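Local coordinates for hepatocyte growth factor-regulated tyrosine kinase substrate (Drosophila melanogaster, PDB 1DVP), which has an essential role in endosome membrane invagination and multivesicular-body formation, damps tyrosine kinase receptor signalling by promoting degradation of active receptors, and binds ubiquitin and zinc, at residues P21-I29 and L198-E206; L66-G74 and M149-N157. All coordinates share one frame; numbering follows the deposited sequence.

Contact 1 (P21-I29 and L198-E206)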
loop_
_atom_site.group_PDB
_atom_site.type_symbol
_atom_site.label_atom_id
_atom_site.label_comp_id
_atom_site.label_asym_id
_atom_site.label_seq_id
_atom_site.Cartn_x
_atom_site.Cartn_y
_atom_site.Cartn_z
ATOM N N PRO A 21 8.020 24.752 2.571
ATOM C CA PRO A 21 6.717 24.810 3.240
ATOM C C PRO A 21 6.638 23.949 4.508
ATOM O O PRO A 21 7.266 22.916 4.623
ATOM C CB PRO A 21 5.729 24.337 2.166
ATOM C CG PRO A 21 6.487 24.442 0.848
ATOM C CD PRO A 21 7.914 24.115 1.244
ATOM N N ASP A 22 5.852 24.426 5.446
ATOM C CA ASP A 22 5.579 23.745 6.676
ATOM C C ASP A 22 4.226 23.017 6.440
ATOM O O ASP A 22 3.145 23.480 6.841
ATOM C CB ASP A 22 5.486 24.798 7.788
ATOM C CG ASP A 22 5.095 24.195 9.108
ATOM O OD1 ASP A 22 4.848 22.960 9.137
ATOM O OD2 ASP A 22 5.005 24.949 10.110
ATOM N N TRP A 23 4.303 21.893 5.741
ATOM C CA TRP A 23 3.122 21.094 5.412
ATOM C C TRP A 23 2.308 20.650 6.632
ATOM O O TRP A 23 1.083 20.682 6.610
ATOM C CB TRP A 23 3.535 19.907 4.548
ATOM C CG TRP A 23 3.851 20.415 3.185
ATOM C CD1 TRP A 23 5.103 20.581 2.596
ATOM C CD2 TRP A 23 2.914 20.988 2.284
ATOM N NE1 TRP A 23 4.976 21.239 1.391
ATOM C CE2 TRP A 23 3.647 21.494 1.171
ATOM C CE3 TRP A 23 1.515 21.126 2.302
ATOM C CZ2 TRP A 23 3.026 22.125 0.100
ATOM C CZ3 TRP A 23 0.895 21.767 1.209
ATOM C CH2 TRP A 23 1.659 22.253 0.138
ATOM N N PRO A 24 2.973 20.229 7.700
ATOM C CA PRO A 24 2.224 19.816 8.894
ATOM C C PRO A 24 1.267 20.918 9.391
ATOM O O PRO A 24 0.118 20.626 9.711
ATOM C CB PRO A 24 3.335 19.497 9.915
ATOM C CG PRO A 24 4.434 18.934 9.011
ATOM C CD PRO A 24 4.413 19.948 7.846
ATOM N N SER A 25 1.711 22.165 9.431
ATOM C CA SER A 25 0.845 23.284 9.887
ATOM C C SER A 25 -0.225 23.583 8.836
ATOM O O SER A 25 -1.355 23.956 9.149
ATOM C CB SER A 25 1.650 24.589 10.128
ATOM O OG SER A 25 2.611 24.449 11.179
ATOM N N ILE A 26 0.133 23.440 7.570
ATOM C CA ILE A 26 -0.838 23.711 6.529
ATOM C C ILE A 26 -2.001 22.674 6.544
ATOM O O ILE A 26 -3.185 23.033 6.351
ATOM C CB ILE A 26 -0.146 23.753 5.141
ATOM C CG1 ILE A 26 0.747 25.018 5.055
ATOM C CG2 ILE A 26 -1.193 23.766 4.054
ATOM C CD1 ILE A 26 1.716 25.069 3.802
ATOM N N LEU A 27 -1.648 21.410 6.755
ATOM C CA LEU A 27 -2.610 20.336 6.820
ATOM C C LEU A 27 -3.489 20.543 8.086
ATOM O O LEU A 27 -4.695 20.258 8.071
ATOM C CB LEU A 27 -1.873 18.971 6.806
ATOM C CG LEU A 27 -1.140 18.731 5.448
ATOM C CD1 LEU A 27 -0.447 17.380 5.432
ATOM C CD2 LEU A 27 -2.157 18.862 4.269
ATOM N N LEU A 28 -2.881 21.033 9.172
ATOM C CA LEU A 28 -3.641 21.341 10.408
ATOM C C LEU A 28 -4.680 22.463 10.104
ATOM O O LEU A 28 -5.833 22.400 10.564
ATOM C CB LEU A 28 -2.681 21.801 11.524
ATOM C CG LEU A 28 -1.993 20.742 12.390
ATOM C CD1 LEU A 28 -1.006 21.408 13.374
ATOM C CD2 LEU A 28 -3.109 19.956 13.238
ATOM N N ILE A 29 -4.276 23.483 9.347
ATOM C CA ILE A 29 -5.179 24.568 8.970
ATOM C C ILE A 29 -6.370 23.988 8.188
ATOM O O ILE A 29 -7.509 24.255 8.528
ATOM C CB ILE A 29 -4.434 25.691 8.154
ATOM C CG1 ILE A 29 -3.571 26.516 9.112
ATOM C CG2 ILE A 29 -5.465 26.645 7.426
ATOM C CD1 ILE A 29 -2.676 27.491 8.458
ATOM N N LEU A 198 6.888 12.851 1.198
ATOM C CA LEU A 198 5.731 13.311 0.434
ATOM C C LEU A 198 4.984 14.123 1.459
ATOM O O LEU A 198 3.867 13.789 1.914
ATOM C CB LEU A 198 4.925 12.126 -0.054
ATOM C CG LEU A 198 5.734 11.229 -1.018
ATOM C CD1 LEU A 198 4.978 9.929 -1.220
ATOM C CD2 LEU A 198 5.948 11.925 -2.343
ATOM N N PRO A 199 5.598 15.243 1.816
ATOM C CA PRO A 199 4.980 16.092 2.833
ATOM C C PRO A 199 3.555 16.583 2.518
ATOM O O PRO A 199 2.762 16.838 3.422
ATOM C CB PRO A 199 6.045 17.170 3.053
ATOM C CG PRO A 199 6.700 17.294 1.675
ATOM C CD PRO A 199 6.749 15.883 1.142
ATOM N N LYS A 200 3.201 16.661 1.251
ATOM C CA LYS A 200 1.846 17.110 0.928
ATOM C C LYS A 200 0.784 16.093 1.280
ATOM O O LYS A 200 -0.409 16.427 1.378
ATOM C CB LYS A 200 1.723 17.495 -0.536
ATOM C CG LYS A 200 2.252 18.860 -0.807
ATOM C CD LYS A 200 2.717 18.977 -2.255
ATOM C CE LYS A 200 3.952 19.934 -2.417
ATOM N NZ LYS A 200 5.259 19.215 -2.170
ATOM N N TYR A 201 1.205 14.858 1.452
ATOM C CA TYR A 201 0.302 13.805 1.863
ATOM C C TYR A 201 0.456 13.554 3.363
ATOM O O TYR A 201 -0.033 12.551 3.856
ATOM C CB TYR A 201 0.613 12.463 1.178
ATOM C CG TYR A 201 0.411 12.414 -0.303
ATOM C CD1 TYR A 201 -0.380 13.332 -0.961
ATOM C CD2 TYR A 201 1.003 11.385 -1.044
ATOM C CE1 TYR A 201 -0.585 13.231 -2.352
ATOM C CE2 TYR A 201 0.809 11.269 -2.378
ATOM C CZ TYR A 201 0.014 12.189 -3.045
ATOM O OH TYR A 201 -0.192 11.998 -4.393
ATOM N N GLY A 202 1.186 14.433 4.058
ATOM C CA GLY A 202 1.396 14.288 5.502
ATOM C C GLY A 202 2.495 13.293 5.795
ATOM O O GLY A 202 2.630 12.815 6.928
ATOM N N ILE A 203 3.309 12.965 4.792
ATOM C CA ILE A 203 4.370 11.999 5.049
ATOM C C ILE A 203 5.723 12.717 5.045
ATOM O O ILE A 203 6.240 13.046 3.995
ATOM C CB ILE A 203 4.370 10.921 3.964
ATOM C CG1 ILE A 203 2.928 10.451 3.719
ATOM C CG2 ILE A 203 5.294 9.761 4.361
ATOM C CD1 ILE A 203 2.812 9.378 2.663
ATOM N N GLU A 204 6.304 12.949 6.213
ATOM C CA GLU A 204 7.572 13.679 6.285
ATOM C C GLU A 204 8.797 12.788 6.069
ATOM O O GLU A 204 9.798 13.230 5.522
ATOM C CB GLU A 204 7.704 14.417 7.635
ATOM C CG GLU A 204 6.691 15.497 7.855
ATOM C CD GLU A 204 6.971 16.746 7.039
ATOM O OE1 GLU A 204 8.106 17.274 7.113
ATOM O OE2 GLU A 204 6.061 17.214 6.323
ATOM N N LYS A 205 8.720 11.543 6.496
ATOM C CA LYS A 205 9.826 10.610 6.294
ATOM C C LYS A 205 9.930 10.194 4.808
ATOM O O LYS A 205 8.964 10.276 4.041
ATOM C CB LYS A 205 9.579 9.385 7.153
ATOM C CG LYS A 205 8.465 8.470 6.609
ATOM C CD LYS A 205 8.126 7.340 7.586
ATOM C CE LYS A 205 9.342 6.548 7.962
ATOM N NZ LYS A 205 9.517 5.358 7.045
ATOM N N GLU A 206 11.115 9.771 4.397
ATOM C CA GLU A 206 11.333 9.345 3.026
ATOM C C GLU A 206 10.711 7.962 2.866
ATOM O O GLU A 206 11.018 7.061 3.635
ATOM C CB GLU A 206 12.821 9.295 2.731
ATOM C CG GLU A 206 13.359 10.681 2.481
ATOM C CD GLU A 206 14.800 10.696 2.063
ATOM O OE1 GLU A 206 15.344 11.805 1.849
ATOM O OE2 GLU A 206 15.388 9.598 1.949
HETATM O O HOH W 1 6.659 19.978 5.268
HETATM O O HOH W 2 6.839 21.204 -0.760
#

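Contact 2 (L66-G74 and M149-N157)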
loop_
_atom_site.group_PDB
_atom_site.type_symbol
_atom_site.label_atom_id
_atom_site.label_comp_id
_atom_site.label_asym_id
_atom_site.label_seq_id
_atom_site.Cartn_x
_atom_site.Cartn_y
_atom_site.Cartn_z
ATOM N N LEU A 66 -3.350 29.473 0.950
ATOM C CA LEU A 66 -4.584 29.717 0.213
ATOM C C LEU A 66 -4.865 28.630 -0.830
ATOM O O LEU A 66 -5.975 28.150 -0.946
ATOM C CB LEU A 66 -4.490 31.085 -0.477
ATOM C CG LEU A 66 -5.779 31.925 -0.605
ATOM C CD1 LEU A 66 -5.551 32.913 -1.769
ATOM C CD2 LEU A 66 -7.048 31.070 -0.826
ATOM N N GLU A 67 -3.857 28.238 -1.590
ATOM C CA GLU A 67 -4.019 27.196 -2.592
ATOM C C GLU A 67 -4.535 25.904 -1.934
ATOM O O GLU A 67 -5.406 25.211 -2.470
ATOM C CB GLU A 67 -2.683 26.946 -3.269
ATOM C CG GLU A 67 -2.640 25.781 -4.284
ATOM C CD GLU A 67 -1.214 25.601 -4.825
ATOM O OE1 GLU A 67 -0.352 26.450 -4.459
ATOM O OE2 GLU A 67 -0.944 24.643 -5.587
ATOM N N SER A 68 -3.982 25.608 -0.759
ATOM C CA SER A 68 -4.328 24.412 -0.007
ATOM C C SER A 68 -5.730 24.364 0.543
ATOM O O SER A 68 -6.352 23.308 0.491
ATOM C CB SER A 68 -3.339 24.198 1.150
ATOM O OG SER A 68 -2.051 24.031 0.639
ATOM N N ILE A 69 -6.238 25.462 1.094
ATOM C CA ILE A 69 -7.600 25.371 1.622
ATOM C C ILE A 69 -8.628 25.351 0.485
ATOM O O ILE A 69 -9.686 24.741 0.606
ATOM C CB ILE A 69 -7.922 26.512 2.665
ATOM C CG1 ILE A 69 -7.874 27.898 2.008
ATOM C CG2 ILE A 69 -6.899 26.471 3.805
ATOM C CD1 ILE A 69 -8.462 29.016 2.920
ATOM N N VAL A 70 -8.299 25.995 -0.636
ATOM C CA VAL A 70 -9.212 26.002 -1.762
ATOM C C VAL A 70 -9.237 24.585 -2.251
ATOM O O VAL A 70 -10.276 24.038 -2.618
ATOM C CB VAL A 70 -8.724 26.927 -2.919
ATOM C CG1 VAL A 70 -9.485 26.580 -4.253
ATOM C CG2 VAL A 70 -8.994 28.368 -2.562
ATOM N N LYS A 71 -8.074 23.963 -2.277
ATOM C CA LYS A 71 -8.030 22.601 -2.743
ATOM C C LYS A 71 -8.574 21.532 -1.753
ATOM O O LYS A 71 -9.193 20.537 -2.182
ATOM C CB LYS A 71 -6.607 22.247 -3.129
ATOM C CG LYS A 71 -6.448 20.834 -3.562
ATOM C CD LYS A 71 -5.217 20.685 -4.386
ATOM C CE LYS A 71 -4.109 20.072 -3.550
ATOM N NZ LYS A 71 -2.888 19.922 -4.403
ATOM N N ASN A 72 -8.336 21.729 -0.457
ATOM C CA ASN A 72 -8.739 20.741 0.543
ATOM C C ASN A 72 -9.958 21.035 1.395
ATOM O O ASN A 72 -10.319 20.210 2.226
ATOM C CB ASN A 72 -7.574 20.466 1.517
ATOM C CG ASN A 72 -6.385 19.878 0.824
ATOM O OD1 ASN A 72 -6.530 19.138 -0.158
ATOM N ND2 ASN A 72 -5.207 20.195 1.312
ATOM N N CYS A 73 -10.584 22.193 1.221
ATOM C CA CYS A 73 -11.714 22.517 2.082
ATOM C C CYS A 73 -13.123 22.715 1.446
ATOM O O CYS A 73 -14.068 23.106 2.131
ATOM C CB CYS A 73 -11.315 23.711 2.961
ATOM S SG CYS A 73 -9.795 23.327 3.968
ATOM N N GLY A 74 -13.233 22.410 0.155
ATOM C CA GLY A 74 -14.499 22.479 -0.572
ATOM C C GLY A 74 -15.303 23.773 -0.718
ATOM O O GLY A 74 -14.802 24.884 -0.614
ATOM N N MET A 149 -10.872 20.156 -12.700
ATOM C CA MET A 149 -10.813 20.433 -11.269
ATOM C C MET A 149 -9.519 19.842 -10.672
ATOM O O MET A 149 -8.679 19.268 -11.395
ATOM C CB MET A 149 -12.058 19.842 -10.578
ATOM C CG MET A 149 -12.122 19.960 -9.047
ATOM S SD MET A 149 -12.386 21.635 -8.413
ATOM C CE MET A 149 -14.145 21.908 -8.866
ATOM N N PHE A 150 -9.354 20.016 -9.363
ATOM C CA PHE A 150 -8.200 19.490 -8.659
ATOM C C PHE A 150 -8.657 18.527 -7.559
ATOM O O PHE A 150 -9.787 18.621 -7.070
ATOM C CB PHE A 150 -7.352 20.632 -8.059
ATOM C CG PHE A 150 -8.148 21.700 -7.342
ATOM C CD1 PHE A 150 -9.450 21.462 -6.898
ATOM C CD2 PHE A 150 -7.571 22.942 -7.089
ATOM C CE1 PHE A 150 -10.160 22.437 -6.218
ATOM C CE2 PHE A 150 -8.264 23.917 -6.413
ATOM C CZ PHE A 150 -9.566 23.668 -5.974
ATOM N N THR A 151 -7.785 17.589 -7.202
ATOM C CA THR A 151 -8.079 16.605 -6.166
ATOM C C THR A 151 -7.313 16.992 -4.899
ATOM O O THR A 151 -6.149 17.411 -4.964
ATOM C CB THR A 151 -7.649 15.160 -6.590
ATOM O OG1 THR A 151 -6.215 15.047 -6.565
ATOM C CG2 THR A 151 -8.167 14.825 -7.997
ATOM N N ALA A 152 -7.972 16.860 -3.751
ATOM C CA ALA A 152 -7.356 17.199 -2.475
ATOM C C ALA A 152 -6.005 16.511 -2.272
ATOM O O ALA A 152 -5.647 15.559 -3.000
ATOM C CB ALA A 152 -8.299 16.832 -1.326
ATOM N N ASP A 153 -5.250 17.030 -1.297
ATOM C CA ASP A 153 -3.961 16.463 -0.896
ATOM C C ASP A 153 -4.293 15.129 -0.185
ATOM O O ASP A 153 -4.647 15.111 0.987
ATOM C CB ASP A 153 -3.244 17.381 0.121
ATOM C CG ASP A 153 -2.702 18.671 -0.497
ATOM O OD1 ASP A 153 -2.718 19.706 0.205
ATOM O OD2 ASP A 153 -2.250 18.653 -1.666
ATOM N N THR A 154 -4.239 14.018 -0.894
ATOM C CA THR A 154 -4.497 12.719 -0.255
ATOM C C THR A 154 -3.834 11.660 -1.115
ATOM O O THR A 154 -3.890 11.728 -2.347
ATOM C CB THR A 154 -6.031 12.394 -0.103
ATOM O OG1 THR A 154 -6.649 13.316 0.816
ATOM C CG2 THR A 154 -6.220 10.968 0.425
ATOM N N ALA A 155 -3.175 10.715 -0.458
ATOM C CA ALA A 155 -2.474 9.624 -1.142
ATOM C C ALA A 155 -3.416 8.798 -2.025
ATOM O O ALA A 155 -4.457 8.324 -1.567
ATOM C CB ALA A 155 -1.799 8.720 -0.111
ATOM N N PRO A 156 -3.043 8.594 -3.301
ATOM C CA PRO A 156 -3.874 7.816 -4.229
ATOM C C PRO A 156 -4.087 6.398 -3.658
ATOM O O PRO A 156 -3.283 5.946 -2.817
ATOM C CB PRO A 156 -3.008 7.755 -5.471
ATOM C CG PRO A 156 -1.653 7.460 -4.841
ATOM C CD PRO A 156 -1.628 8.543 -3.721
ATOM N N ASN A 157 -5.137 5.704 -4.114
ATOM C CA ASN A 157 -5.388 4.344 -3.661
ATOM C C ASN A 157 -4.273 3.498 -4.277
ATOM O O ASN A 157 -3.576 3.943 -5.204
ATOM C CB ASN A 157 -6.748 3.814 -4.129
ATOM C CG ASN A 157 -7.874 4.794 -3.873
ATOM O OD1 ASN A 157 -7.955 5.397 -2.803
ATOM N ND2 ASN A 157 -8.746 4.965 -4.853
HETATM O O HOH W 3 -2.034 22.377 -1.839
HETATM O O HOH W 4 -9.858 19.243 -4.610
#

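Contact 1 (P21-I29 and L198-E206)
W23, the first residue of 21-29 to touch 198-206, lies with its indole against K200. K200 CG stands 3.4 Å from the centroid of the W23 six-membered ring and 10° off the ring normal, which makes this a CH-pi contact over the face; a bend at chi3 then brings K200 CE to 3.5 Å from W23 CZ2, and the chi4 turn sends K200 NZ toward a water shared with W23 NE1. P21 CB rests on the opposite face, and L64 and S68 of helix 56-72 also touch the ring. With W23 CG set anti to its carbonyl carbon (chi1 -73°), P199 meets the pyrrole side of the indole at CD1: W23 CD1 is 3.6 Å from P199 CB, while W23 CB is 3.4 Å from P199 O. W23 NE1 donates to the shared water 2.8 Å away, as does K200 NZ. A second water accepts from W23 N and donates to P21 O and E204 OE2. P24 continues this border, its CD 3.5 Å from E204 OE2. The D22 side chain caps the helix start, its OD1 accepting from S25 N with an N-H...O angle of 163°. One turn on from W23, L27 CD1 lies 3.6 Å from G202 CA, at a residue with positive phi; F173 of the second subunit also packs on L27. The 321 Å² buried here rests on aliphatic and aromatic contacts, with polar links passing through water, which implies that shape fit rather than direct polar pairing joins the VHS helix to the FYVE finger.

Contact 2 (L66-G74 and M149-N157)
N72 and D153 form the tight polar core, the asparagine amide using both of its ends. D153 N donates to N72 OD1 over 2.7 Å at 166°, and N72 ND2 donates to D153 OD1 over 2.8 Å. This second bond runs nearly in the plane of the amide and meets OD1 from above the carboxylate plane, the two flat groups being turned 69° apart. The other carboxylate oxygen, D153 OD2, makes a salt bridge with K71 NZ at 3.1 Å; the K71 side chain starts with CG anti to its backbone N and bends at chi3 (102°) to arrive there, its CD passing 3.5 Å from T151 O. An alanine in place of N72 would probably leave D153 N without this acceptor and the carboxylate freer to turn. Packing is also close at F150: V70 CG1 meets the ring edge in plane, 3.4 Å from F150 CZ, and K71 CA lies over a face, 4.0 Å from the ring centroid. W113 of helix 100-116 touches both V70 and F150. The looser side is the exposed border at T151, and one water lies between K71 O and F150 O. F173 of the second subunit packs on N72, A152 and D153. The arrangement pins an irregular chain segment to the C-terminal end of a helix in the all-helical superhelix of the VHS domain.

From the N terminus, the chain enters the first helices of the VHS superhelix, and residues 21-29 meet 198-206 of the FYVE finger. Contact 1 therefore closes the longer loop, with 168 residues between its segments. Contact 2 closes a shorter one inside it, with 74 residues between its segments, on helix 56-72 and in the loop after helix 125-135, so the two nest without crossing. Their centres are 13 Å apart, and they touch: K200 O lies 3.2 Å from D153 CB, and I26 CG2 3.5 Å from S68 OG. Together they tie neighbouring VHS helices to the finger and to the chain leading into it, and the second subunit packs on both.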